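Local coordinates for protein 3,4-dihydroxy-2-butanone 4-phosphate synthase (Acinetobacter baumannii, PDB 6MNZ) that probably converts D-ribulose 5-phosphate to formate and 3,4-dihydroxy-2-butanone 4-phosphate in riboflavin biosynthesis, using magnesium or manganese, at residues 318-321 with 322-325. Sequence-based numbering, arbitrary orientation.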
ATOM      1  N   ALA A 318     -19.066   8.156 -10.862  1.00 59.77           N
ATOM      2  CA  ALA A 318     -18.325   9.003 -11.789  1.00 46.75           C
ATOM      3  C   ALA A 318     -16.822   8.798 -11.616  1.00 47.77           C
ATOM      4  O   ALA A 318     -16.200   8.041 -12.362  1.00 62.09           O
ATOM      5  CB  ALA A 318     -18.693  10.465 -11.584  1.00 47.23           C
ATOM      6  N   ALA A 319     -16.249   9.454 -10.609  1.00 44.69           N
ATOM      7  CA  ALA A 319     -14.805   9.654 -10.530  1.00 38.00           C
ATOM      8  C   ALA A 319     -14.258  10.138 -11.873  1.00 44.00           C
ATOM      9  O   ALA A 319     -13.493   9.449 -12.551  1.00 43.08           O
ATOM     10  CB  ALA A 319     -14.103   8.373 -10.076  1.00 45.03           C
ATOM     11  N   LEU A 320     -14.844  11.243 -12.342  1.00 42.73           N
ATOM     12  CA  LEU A 320     -14.572  11.713 -13.696  1.00 28.81           C
ATOM     13  C   LEU A 320     -13.092  11.998 -13.899  1.00 44.71           C
ATOM     14  O   LEU A 320     -12.567  11.804 -15.002  1.00 48.45           O
ATOM     15  CB  LEU A 320     -15.395  12.968 -13.980  1.00 37.11           C
ATOM     16  CG  LEU A 320     -15.668  13.328 -15.441  1.00 58.66           C
ATOM     17  CD1 LEU A 320     -16.272  12.163 -16.202  1.00 56.64           C
ATOM     18  CD2 LEU A 320     -16.586  14.545 -15.502  1.00 45.62           C
ATOM     19  N   SER A 321     -12.405  12.463 -12.855  1.00 52.59           N
ATOM     20  CA  SER A 321     -10.952  12.573 -12.912  1.00 45.77           C
ATOM     21  C   SER A 321     -10.317  11.233 -13.262  1.00 39.04           C
ATOM     22  O   SER A 321      -9.485  11.146 -14.171  1.00 34.04           O
ATOM     23  CB  SER A 321     -10.421  13.088 -11.577  1.00 40.82           C
ATOM     24  OG  SER A 321     -10.836  14.423 -11.357  1.00 43.16           O
ATOM     25  N   HIS A 322     -10.684  10.178 -12.531  1.00 37.13           N
ATOM     26  CA  HIS A 322     -10.107   8.864 -12.783  1.00 39.27           C
ATOM     27  C   HIS A 322     -10.441   8.345 -14.174  1.00 36.26           C
ATOM     28  O   HIS A 322      -9.704   7.507 -14.703  1.00 36.17           O
ATOM     29  CB  HIS A 322     -10.594   7.872 -11.727  1.00 41.40           C
ATOM     30  CG  HIS A 322      -9.992   6.508 -11.857  1.00 46.04           C
ATOM     31  ND1 HIS A 322     -10.488   5.555 -12.722  1.00 51.41           N
ATOM     32  CD2 HIS A 322      -8.884   5.966 -11.298  1.00 37.68           C
ATOM     33  CE1 HIS A 322      -9.779   4.446 -12.602  1.00 47.61           C
ATOM     34  NE2 HIS A 322      -8.775   4.684 -11.778  1.00 54.03           N
ATOM     35  N   GLN A 323     -11.517   8.838 -14.789  1.00 38.87           N
ATOM     36  CA  GLN A 323     -11.842   8.440 -16.154  1.00 41.61           C
ATOM     37  C   GLN A 323     -10.918   9.115 -17.160  1.00 40.58           C
ATOM     38  O   GLN A 323     -10.307   8.445 -18.000  1.00 46.95           O
ATOM     39  CB  GLN A 323     -13.302   8.771 -16.462  1.00 37.08           C
ATOM     40  CG  GLN A 323     -14.310   7.925 -15.698  1.00 58.77           C
ATOM     41  CD  GLN A 323     -15.745   8.265 -16.056  1.00 67.77           C
ATOM     42  OE1 GLN A 323     -15.999   9.098 -16.926  1.00 69.91           O
ATOM     43  NE2 GLN A 323     -16.692   7.595 -15.412  1.00 64.57           N
ATOM     44  N   TYR A 324     -10.774  10.440 -17.064  1.00 44.05           N
ATOM     45  CA  TYR A 324      -9.896  11.157 -17.979  1.00 42.80           C
ATOM     46  C   TYR A 324      -8.438  10.768 -17.773  1.00 36.87           C
ATOM     47  O   TYR A 324      -7.645  10.816 -18.720  1.00 40.63           O
ATOM     48  CB  TYR A 324     -10.055  12.666 -17.795  1.00 50.41           C
ATOM     49  CG  TYR A 324     -11.449  13.194 -18.057  1.00 59.13           C
ATOM     50  CD1 TYR A 324     -12.397  12.418 -18.710  1.00 58.29           C
ATOM     51  CD2 TYR A 324     -11.755  14.524 -17.810  1.00 56.31           C
ATOM     52  CE1 TYR A 324     -13.647  12.923 -19.009  1.00 58.12           C
ATOM     53  CE2 TYR A 324     -12.982  15.051 -18.151  1.00 53.48           C
ATOM     54  CZ  TYR A 324     -13.931  14.243 -18.735  1.00 57.66           C
ATOM     55  OH  TYR A 324     -15.164  14.761 -19.055  1.00 69.52           O
ATOM     56  N   GLN A 325      -8.057  10.442 -16.538  1.00 34.76           N
ATOM     57  CA  GLN A 325      -6.781   9.777 -16.308  1.00 35.07           C
ATOM     58  C   GLN A 325      -6.694   8.482 -17.105  1.00 38.22           C
ATOM     59  O   GLN A 325      -5.707   8.237 -17.809  1.00 37.82           O
ATOM     60  CB  GLN A 325      -6.597   9.509 -14.815  1.00 39.80           C
ATOM     61  CG  GLN A 325      -6.344  10.759 -13.991  1.00 37.71           C
ATOM     62  CD  GLN A 325      -6.479  10.515 -12.501  1.00 30.94           C
ATOM     63  OE1 GLN A 325      -6.783   9.403 -12.069  1.00 34.22           O
ATOM     64  NE2 GLN A 325      -6.167  11.531 -11.707  1.00 38.71           N
TER
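The first turn of helix 320-336, in the GTP cyclohydrolase II-like part of the chain, is where Leu320 meets Tyr324 and the carbonyls of Ala319, Leu320 and Ser321 take up amides one turn on. Ala319 is the N-cap residue, and the amide of Gln323 reaches its O at 3.0 Å; the same N-H also makes a weak bond to Leu320 O. The next two i to i+4 bonds follow in turn: Tyr324 N to Leu320 O, 3.1 Å, and Gln325 N to Ser321 O, 2.9 Å. The Leu320 side chain has CG anti to the backbone N (chi1 -158°), which carries it over the phenol of Tyr324. Its CG stands 4.2 Å from the centroid of the Tyr324 ring, 25° off the normal, a CH-pi contact displaced toward the hydroxyl end, with Leu320 CG 3.8 Å from Tyr324 CZ. Leu320 O lies 3.5 Å above the plane of the Tyr324 ring, offset toward its rim. Of the two Leu320 methyls, CD2 lies by the Tyr324 hydroxyl, while CD1 sits between the Tyr324 ring and the carboxamide of the extended Gln323 chain, whose amide nitrogen NE2 lies 3.1 Å from Ala318 O. Amides at the start of the helix are met by acid groups from a loop of the DHBP synthase part: Asp26 bonds Ala319 N and Asp24 bonds Ser321 N. Ser321 also packs on Ala193 and Ile196 of helix 192-202 and beside Ala141, predicted to bind the substrate. The two carboxylates would thus offset the positive end of the helix dipole, and this helix start joins the second domain to the neighbourhood of the predicted ribulose 5-phosphate site.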